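Local coordinates for endonuclease EndoMS (Thermococcus kodakarensis KOD1, PDB 5GKE) that cuts double-stranded DNA at mismatched base pairs, acting as a mismatch restriction endonuclease that binds the duplex as a two-fold dimer, at the interface of chains A and B. Coordinates in Å, arbitrary orientation; residue numbers count along the deposited sequence, not the author numbering. Chains: chain A/B, Endonuclease EndoMS.

Contact 1: the interface of chains A and B. Residues chain A 34-35, 113-114; chain B 6, 118.
Extended backbone carries both A:Phe34, in strand 30-42, and B:Phe118, at the end of strand 114-118, while A:Tyr113 is a loop residue with helix-like torsions (phi -78°, psi -36°) just ahead of the same 114-118 strand in its own chain. The two phenylalanine side chains slide past each other in opposite directions, each laying its beta carbon against the other's ring. CB of A:Phe34 stands over the centre of the B:Phe118 ring in a CH-pi contact, 3.6 Å from the ring centroid. In return, CB of B:Phe118 covers one face of the A:Phe34 ring, offset toward its rim. The opposite face of that ring takes the methyl CE of A:Met114, from its own chain, so the A:Phe34 ring is sandwiched, which probably limits its freedom to swing. A:Tyr113 crosses B:Phe118 at about a right angle, and its ring carbon CD2 comes within 3.6 Å of B:Phe118 CE1. B:Val6 closes the patch with both methyls near A:Phe34 CD1, CG2 at 4.0 Å and CG1 at 4.1 Å, and CG2 also lies 3.6 Å from A:Tyr113 CB. That methyl is anti to the carbonyl carbon because CG1 takes the place anti to N (chi1 -172°), which turns CG2 toward A:Tyr113 CB and the A:Phe34 ring edge at CD1. The contacts among these side chains are apolar, and B:Val6 and B:Phe118 bury 45 and 34 Å² against chain A. The patch lies at the end of the dimer away from the C-terminal domains, where the N-terminal strand 6-10 and strand 114-118 of chain B meet strand 30-42 and the loop residue A:Tyr113 of chain A.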
loop_
_atom_site.group_PDB
_atom_site.type_symbol
_atom_site.label_atom_id
_atom_site.label_comp_id
_atom_site.label_asym_id
_atom_site.label_seq_id
_atom_site.Cartn_x
_atom_site.Cartn_y
_atom_site.Cartn_z
ATOM N N PHE A 34 -15.458 6.886 -17.450
ATOM C CA PHE A 34 -14.524 6.345 -18.430
ATOM C C PHE A 34 -14.174 7.495 -19.360
ATOM O O PHE A 34 -15.065 8.124 -19.916
ATOM C CB PHE A 34 -15.117 5.179 -19.232
ATOM C CG PHE A 34 -15.685 4.051 -18.396
ATOM C CD1 PHE A 34 -16.652 3.211 -18.929
ATOM C CD2 PHE A 34 -15.238 3.801 -17.114
ATOM C CE1 PHE A 34 -17.176 2.164 -18.185
ATOM C CE2 PHE A 34 -15.751 2.749 -16.366
ATOM C CZ PHE A 34 -16.726 1.934 -16.901
ATOM N N ALA A 35 -12.893 7.789 -19.530
ATOM C CA ALA A 35 -12.530 8.963 -20.301
ATOM C C ALA A 35 -11.139 8.876 -20.885
ATOM O O ALA A 35 -10.288 8.173 -20.361
ATOM C CB ALA A 35 -12.636 10.211 -19.428
ATOM N N TYR A 113 -16.250 9.163 -22.293
ATOM C CA TYR A 113 -17.007 8.086 -22.935
ATOM C C TYR A 113 -18.216 7.683 -22.111
ATOM O O TYR A 113 -19.255 7.298 -22.642
ATOM C CB TYR A 113 -16.138 6.852 -23.154
ATOM C CG TYR A 113 -14.808 7.104 -23.819
ATOM C CD1 TYR A 113 -14.739 7.527 -25.146
ATOM C CD2 TYR A 113 -13.613 6.885 -23.133
ATOM C CE1 TYR A 113 -13.513 7.749 -25.765
ATOM C CE2 TYR A 113 -12.389 7.103 -23.750
ATOM C CZ TYR A 113 -12.346 7.531 -25.062
ATOM O OH TYR A 113 -11.137 7.745 -25.673
ATOM N N MET A 114 -18.069 7.723 -20.801
ATOM C CA MET A 114 -19.198 7.422 -19.940
ATOM C C MET A 114 -19.062 8.169 -18.622
ATOM O O MET A 114 -17.951 8.389 -18.139
ATOM C CB MET A 114 -19.304 5.913 -19.698
ATOM C CG MET A 114 -20.595 5.492 -19.018
ATOM S SD MET A 114 -20.491 3.847 -18.287
ATOM C CE MET A 114 -19.743 4.285 -16.706
ATOM N N VAL B 6 -17.227 1.824 -25.190
ATOM C CA VAL B 6 -18.051 1.410 -24.082
ATOM C C VAL B 6 -19.261 0.646 -24.542
ATOM O O VAL B 6 -19.883 0.975 -25.539
ATOM C CB VAL B 6 -18.504 2.599 -23.238
ATOM C CG1 VAL B 6 -19.216 2.117 -21.963
ATOM C CG2 VAL B 6 -17.301 3.464 -22.886
ATOM N N PHE B 118 -15.175 -1.626 -21.229
ATOM C CA PHE B 118 -14.542 -0.384 -21.606
ATOM C C PHE B 118 -13.264 -0.793 -22.318
ATOM O O PHE B 118 -12.354 -1.342 -21.700
ATOM C CB PHE B 118 -14.313 0.487 -20.353
ATOM C CG PHE B 118 -13.499 1.741 -20.586
ATOM C CD1 PHE B 118 -13.504 2.394 -21.797
ATOM C CD2 PHE B 118 -12.739 2.277 -19.554
ATOM C CE1 PHE B 118 -12.746 3.558 -21.981
ATOM C CE2 PHE B 118 -11.986 3.443 -19.728
ATOM C CZ PHE B 118 -11.987 4.076 -20.947
#

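Contact 2: the interface of chains A and B. Residues chain A 46-48, 76; chain B 126-128.
A:Glu48 and B:Ala127 are joined backbone to backbone by a pair of hydrogen bonds, so that strand 46-50 of chain A and strand 127-129 of chain B run antiparallel as neighbours in an intermolecular sheet. The amide N of A:Glu48 gives to the carbonyl O of B:Ala127 at 2.8 Å, and the amide N of B:Ala127 returns a bond to A:Glu48 O at 3.0 Å. The next bridge pairs A:Ser47 with B:Leu128. Side chains then add an apolar layer: CB of A:Ser47 lies 3.7 Å from B:Leu126 CD1 and equally close to B:Leu128 CD2, so this small methylene is touched by methyls of two leucines flanking B:Ala127. B:Leu128 also sets CD2 beside the carbonyl O of A:Lys46, a contact without a hydrogen bond.

Further out, A:Asn76, from strand 76-78, reaches the hydroxyl of A:Ser47 with its amide nitrogen. Because OG sits between the backbone N and the carbonyl carbon (chi1 69°), the hydroxyl points toward A:Asn76 while CB faces the leucines. Replacing A:Ser47 with a glycine would probably leave the A:Asn76 amide without this acceptor, free to turn, and open a gap beneath the leucine methyls. Besides holding A:Ser47 OG within chain A, the same amide meets chain B, its OD1 lying against the B:Leu126 methyl CD1 as the two side chains cross at a slant. The bond that probably sets its orientation runs from A:Asn76 ND2 to A:Ser47 OG over 3.2 Å, with 159° at the hydrogen and OG near the amide plane.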
loop_
_atom_site.group_PDB
_atom_site.type_symbol
_atom_site.label_atom_id
_atom_site.label_comp_id
_atom_site.label_asym_id
_atom_site.label_seq_id
_atom_site.Cartn_x
_atom_site.Cartn_y
_atom_site.Cartn_z
ATOM N N LYS A 46 5.435 14.882 -7.403
ATOM C CA LYS A 46 4.897 15.524 -8.598
ATOM C C LYS A 46 4.910 14.551 -9.768
ATOM O O LYS A 46 5.851 13.766 -9.913
ATOM C CB LYS A 46 5.698 16.788 -8.930
ATOM C CG LYS A 46 5.211 17.562 -10.133
ATOM C CD LYS A 46 5.581 19.047 -10.046
ATOM C CE LYS A 46 6.283 19.516 -11.313
ATOM N NZ LYS A 46 5.632 18.968 -12.539
ATOM N N SER A 47 3.866 14.590 -10.595
ATOM C CA SER A 47 3.775 13.651 -11.713
ATOM C C SER A 47 2.953 14.157 -12.900
ATOM O O SER A 47 2.114 15.036 -12.760
ATOM C CB SER A 47 3.181 12.317 -11.237
ATOM O OG SER A 47 1.810 12.457 -10.897
ATOM N N GLU A 48 3.201 13.565 -14.064
ATOM C CA GLU A 48 2.458 13.888 -15.266
ATOM C C GLU A 48 2.077 12.613 -15.999
ATOM O O GLU A 48 2.875 11.687 -16.128
ATOM C CB GLU A 48 3.270 14.800 -16.186
ATOM C CG GLU A 48 3.414 16.238 -15.695
ATOM C CD GLU A 48 2.097 17.018 -15.710
ATOM O OE1 GLU A 48 1.226 16.733 -16.569
ATOM O OE2 GLU A 48 1.943 17.927 -14.860
ATOM N N ASN A 76 -2.841 7.321 -10.368
ATOM C CA ASN A 76 -2.944 8.566 -9.595
ATOM C C ASN A 76 -4.130 8.491 -8.639
ATOM O O ASN A 76 -5.090 7.732 -8.871
ATOM C CB ASN A 76 -3.092 9.790 -10.497
ATOM C CG ASN A 76 -1.763 10.249 -11.103
ATOM O OD1 ASN A 76 -1.562 10.184 -12.311
ATOM N ND2 ASN A 76 -0.865 10.732 -10.260
ATOM N N LEU B 126 3.309 6.786 -16.388
ATOM C CA LEU B 126 3.420 7.842 -15.413
ATOM C C LEU B 126 4.862 8.336 -15.342
ATOM O O LEU B 126 5.799 7.540 -15.341
ATOM C CB LEU B 126 2.944 7.368 -14.045
ATOM C CG LEU B 126 3.026 8.485 -13.002
ATOM C CD1 LEU B 126 1.881 9.473 -13.180
ATOM C CD2 LEU B 126 3.072 7.913 -11.600
ATOM N N ALA B 127 5.003 9.661 -15.334
ATOM C CA ALA B 127 6.264 10.378 -15.154
ATOM C C ALA B 127 6.262 11.052 -13.793
ATOM O O ALA B 127 5.534 12.018 -13.589
ATOM C CB ALA B 127 6.457 11.425 -16.245
ATOM N N LEU B 128 7.087 10.553 -12.878
ATOM C CA LEU B 128 7.034 10.948 -11.478
ATOM C C LEU B 128 8.375 11.509 -11.035
ATOM O O LEU B 128 9.424 10.975 -11.386
ATOM C CB LEU B 128 6.637 9.744 -10.613
ATOM C CG LEU B 128 6.413 9.777 -9.093
ATOM C CD1 LEU B 128 7.710 10.043 -8.297
ATOM C CD2 LEU B 128 5.312 10.744 -8.672
#

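The centres of contact 1 and contact 2 lie about 22 Å apart along the same dimer interface, and they share no residue or strand. They join the two copies by different means: contact 1 interlocks aromatic and aliphatic side chains, whereas contact 2 continues a sheet from one chain into the other through main-chain bonds. In chain B, B:Phe118 of contact 1 and B:Leu126 of contact 2 are close in sequence, so the segment after strand 114-118 extends along chain A from one contact to the other. Two-fold symmetry repeats both contacts with chains exchanged, probably helping to fix the two nuclease domains relative to each other.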